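Local coordinates for putative carboxynorspermidine decarboxylase protein (Sinorhizobium meliloti, PDB 3MT1) that probably catalyses the pyridoxal 5'-phosphate-dependent decarboxylation of carboxynorspermidine and carboxyspermidine to norspermidine and spermidine, acting as a homodimer, at the interface of chains A and B. Numbering follows the deposited sequence. Chains: chain A/B, Putative carboxynorspermidine decarboxylase protein.

The interface of chains A and B. Residues chain A 331, 333-335, 356-357, 360-361, 364; chain B 40, 59, 61-62, 64-65.
Part of the two-fold homodimer interface of this class-II decarboxylase is built around B:Phe61, whose ring enters between A:Trp331, A:Tyr357 and A:Tyr360. The tip, CZ, reaches the backbone N of A:Tyr357 at 3.5 Å, and the CA of the same tyrosine lies over one ring face. The indole meets the phenyl edge in plane, A:Trp331 CZ3 standing 3.6 Å from B:Phe61 CE2. At the root of the side chain, CB of B:Phe61 lies over one face of A:Tyr360, toward its rim, in a CH-pi contact 4.0 Å from the ring centroid. In the second shell, A:Tyr360 CA covers a face of the A:Trp331 indole.

Alongside, A:Tyr357 and B:Arg64 form a flat stack. Guanidinium and phenol planes are 7° apart, and NE of the arginine lies 3.6 Å from the tyrosine ring centroid, a cation-pi interaction. The arginine chain, extended from CG to NE, also lays its CG against CE1 of the phenol ring. In both residues CG is anti to the backbone N (chi1 177° for A:Tyr357). A:Glu361, whose carboxylate is not in contact with the guanidinium, may add a mild favourable field.

B:Ser59 OG donates to A:Asn333 O at 2.8 Å, in the carbonyl plane and on a lone pair, with a weak second approach to A:Gly334 O. OG in turn accepts from the backbone N of B:Glu62 at 3.1 Å, the serine N-capping helix 60-70 with OG in the crowded position between N and carbonyl carbon (chi1 68°). B:Glu62 OE1 also comes within 3.2 Å of A:Asn333 O, an unfavourable acceptor-acceptor approach unless the acid is protonated. At the far end, A:Leu364 CD1 packs on B:Ala40 CB at 3.6 Å.

Chain A thus contributes its C-terminal helix 357-364, the 3-10 turn 332-334 and the preceding loop at A:Trp331; these pack on helix 60-70 of chain B and its loop at B:Ala40, and symmetry repeats the contact.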
loop_
_atom_site.group_PDB
_atom_site.type_symbol
_atom_site.label_atom_id
_atom_site.label_comp_id
_atom_site.label_asym_id
_atom_site.label_seq_id
_atom_site.Cartn_x
_atom_site.Cartn_y
_atom_site.Cartn_z
ATOM N N TRP A 331 6.461 2.331 1.136
ATOM C CA TRP A 331 7.327 3.435 1.555
ATOM C C TRP A 331 6.549 4.731 1.722
ATOM O O TRP A 331 7.066 5.825 1.484
ATOM C CB TRP A 331 8.476 3.620 0.558
ATOM C CG TRP A 331 9.539 2.554 0.642
ATOM C CD1 TRP A 331 9.779 1.571 -0.267
ATOM C CD2 TRP A 331 10.477 2.351 1.713
ATOM N NE1 TRP A 331 10.809 0.778 0.160
ATOM C CE2 TRP A 331 11.269 1.236 1.361
ATOM C CE3 TRP A 331 10.737 3.024 2.921
ATOM C CZ2 TRP A 331 12.323 0.767 2.160
ATOM C CZ3 TRP A 331 11.792 2.564 3.737
ATOM C CH2 TRP A 331 12.577 1.434 3.345
ATOM N N ASN A 333 5.310 8.024 2.520
ATOM C CA ASN A 333 5.983 9.117 3.212
ATOM C C ASN A 333 7.494 8.920 3.443
ATOM O O ASN A 333 8.128 9.754 4.074
ATOM C CB ASN A 333 5.287 9.379 4.567
ATOM C CG ASN A 333 4.165 10.432 4.483
ATOM O OD1 ASN A 333 3.452 10.551 3.455
ATOM N ND2 ASN A 333 4.022 11.221 5.558
ATOM N N GLY A 334 8.075 7.834 2.940
ATOM C CA GLY A 334 9.450 7.469 3.265
ATOM C C GLY A 334 9.663 7.080 4.728
ATOM O O GLY A 334 10.802 7.118 5.232
ATOM N N VAL A 335 8.596 6.695 5.425
ATOM C CA VAL A 335 8.787 6.232 6.790
ATOM C C VAL A 335 9.623 4.961 6.788
ATOM O O VAL A 335 9.531 4.138 5.874
ATOM C CB VAL A 335 7.474 6.062 7.602
ATOM C CG1 VAL A 335 6.700 7.388 7.672
ATOM C CG2 VAL A 335 6.632 4.909 7.100
ATOM N N THR A 356 16.982 -0.305 4.120
ATOM C CA THR A 356 17.817 0.868 4.305
ATOM C C THR A 356 17.378 1.978 3.378
ATOM O O THR A 356 16.460 1.809 2.545
ATOM C CB THR A 356 19.231 0.560 3.869
ATOM O OG1 THR A 356 19.174 0.083 2.517
ATOM C CG2 THR A 356 19.887 -0.494 4.798
ATOM N N TYR A 357 18.082 3.100 3.490
ATOM C CA TYR A 357 17.879 4.194 2.565
ATOM C C TYR A 357 17.968 3.706 1.129
ATOM O O TYR A 357 17.069 3.990 0.325
ATOM C CB TYR A 357 18.867 5.308 2.810
ATOM C CG TYR A 357 18.713 6.408 1.802
ATOM C CD1 TYR A 357 17.653 7.309 1.886
ATOM C CD2 TYR A 357 19.630 6.548 0.771
ATOM C CE1 TYR A 357 17.501 8.311 0.958
ATOM C CE2 TYR A 357 19.505 7.546 -0.155
ATOM C CZ TYR A 357 18.438 8.415 -0.059
ATOM O OH TYR A 357 18.329 9.387 -0.983
ATOM N N TYR A 360 14.861 2.230 -0.193
ATOM C CA TYR A 360 13.886 3.253 -0.406
ATOM C C TYR A 360 14.199 3.951 -1.712
ATOM O O TYR A 360 13.299 4.107 -2.573
ATOM C CB TYR A 360 13.861 4.242 0.767
ATOM C CG TYR A 360 13.159 5.558 0.486
ATOM C CD1 TYR A 360 11.766 5.620 0.372
ATOM C CD2 TYR A 360 13.886 6.724 0.299
ATOM C CE1 TYR A 360 11.104 6.820 0.104
ATOM C CE2 TYR A 360 13.240 7.953 0.036
ATOM C CZ TYR A 360 11.841 7.992 -0.054
ATOM O OH TYR A 360 11.194 9.172 -0.336
ATOM N N GLU A 361 15.460 4.371 -1.877
ATOM C CA GLU A 361 15.843 5.116 -3.075
ATOM C C GLU A 361 15.613 4.308 -4.371
ATOM O O GLU A 361 15.099 4.829 -5.362
ATOM C CB GLU A 361 17.291 5.612 -2.949
ATOM C CG GLU A 361 17.700 6.648 -3.992
ATOM C CD GLU A 361 19.165 7.054 -3.888
ATOM O OE1 GLU A 361 20.040 6.172 -3.869
ATOM O OE2 GLU A 361 19.459 8.261 -3.829
ATOM N N LEU A 364 12.183 4.043 -6.115
ATOM C CA LEU A 364 11.681 5.281 -6.684
ATOM C C LEU A 364 12.263 5.610 -8.033
ATOM O O LEU A 364 11.680 6.389 -8.785
ATOM C CB LEU A 364 11.935 6.429 -5.713
ATOM C CG LEU A 364 10.975 6.436 -4.519
ATOM C CD1 LEU A 364 11.363 7.496 -3.444
ATOM C CD2 LEU A 364 9.554 6.631 -5.028
ATOM N N ALA B 40 8.239 11.421 -5.593
ATOM C CA ALA B 40 9.640 11.300 -5.244
ATOM C C ALA B 40 10.375 10.450 -6.296
ATOM O O ALA B 40 11.352 9.745 -6.017
ATOM C CB ALA B 40 9.766 10.723 -3.859
ATOM N N SER B 59 10.019 12.801 6.636
ATOM C CA SER B 59 10.735 11.661 7.197
ATOM C C SER B 59 12.208 11.821 6.894
ATOM O O SER B 59 12.593 12.588 6.006
ATOM C CB SER B 59 10.272 10.363 6.558
ATOM O OG SER B 59 10.654 10.284 5.192
ATOM N N PHE B 61 14.156 9.548 5.441
ATOM C CA PHE B 61 14.522 9.159 4.097
ATOM C C PHE B 61 14.152 10.222 3.068
ATOM O O PHE B 61 14.898 10.467 2.127
ATOM C CB PHE B 61 13.950 7.824 3.756
ATOM C CG PHE B 61 14.603 6.668 4.477
ATOM C CD1 PHE B 61 15.719 6.850 5.268
ATOM C CD2 PHE B 61 14.104 5.371 4.311
ATOM C CE1 PHE B 61 16.316 5.790 5.919
ATOM C CE2 PHE B 61 14.728 4.275 4.935
ATOM C CZ PHE B 61 15.839 4.488 5.747
ATOM N N GLU B 62 13.039 10.907 3.281
ATOM C CA GLU B 62 12.631 11.922 2.327
ATOM C C GLU B 62 13.559 13.139 2.316
ATOM O O GLU B 62 13.996 13.580 1.218
ATOM C CB GLU B 62 11.156 12.300 2.463
ATOM C CG GLU B 62 10.246 11.247 1.833
ATOM C CD GLU B 62 8.702 11.593 1.809
ATOM O OE1 GLU B 62 8.224 12.536 2.502
ATOM O OE2 GLU B 62 7.971 10.882 1.057
ATOM N N ARG B 64 16.716 13.143 3.245
ATOM C CA ARG B 64 17.940 12.694 2.567
ATOM C C ARG B 64 17.769 12.646 1.024
ATOM O O ARG B 64 18.664 13.118 0.254
ATOM C CB ARG B 64 18.394 11.338 3.105
ATOM C CG ARG B 64 19.577 10.744 2.407
ATOM C CD ARG B 64 20.193 9.694 3.296
ATOM N NE ARG B 64 21.302 8.999 2.649
ATOM C CZ ARG B 64 21.902 7.922 3.143
ATOM N NH1 ARG B 64 21.480 7.388 4.276
ATOM N NH2 ARG B 64 22.894 7.348 2.478
ATOM N N LEU B 65 16.632 12.125 0.571
ATOM C CA LEU B 65 16.432 12.031 -0.856
ATOM C C LEU B 65 16.460 13.424 -1.469
ATOM O O LEU B 65 17.060 13.588 -2.513
ATOM C CB LEU B 65 15.113 11.320 -1.217
ATOM C CG LEU B 65 14.759 11.260 -2.701
ATOM C CD1 LEU B 65 15.635 10.269 -3.458
ATOM C CD2 LEU B 65 13.364 10.876 -2.870
#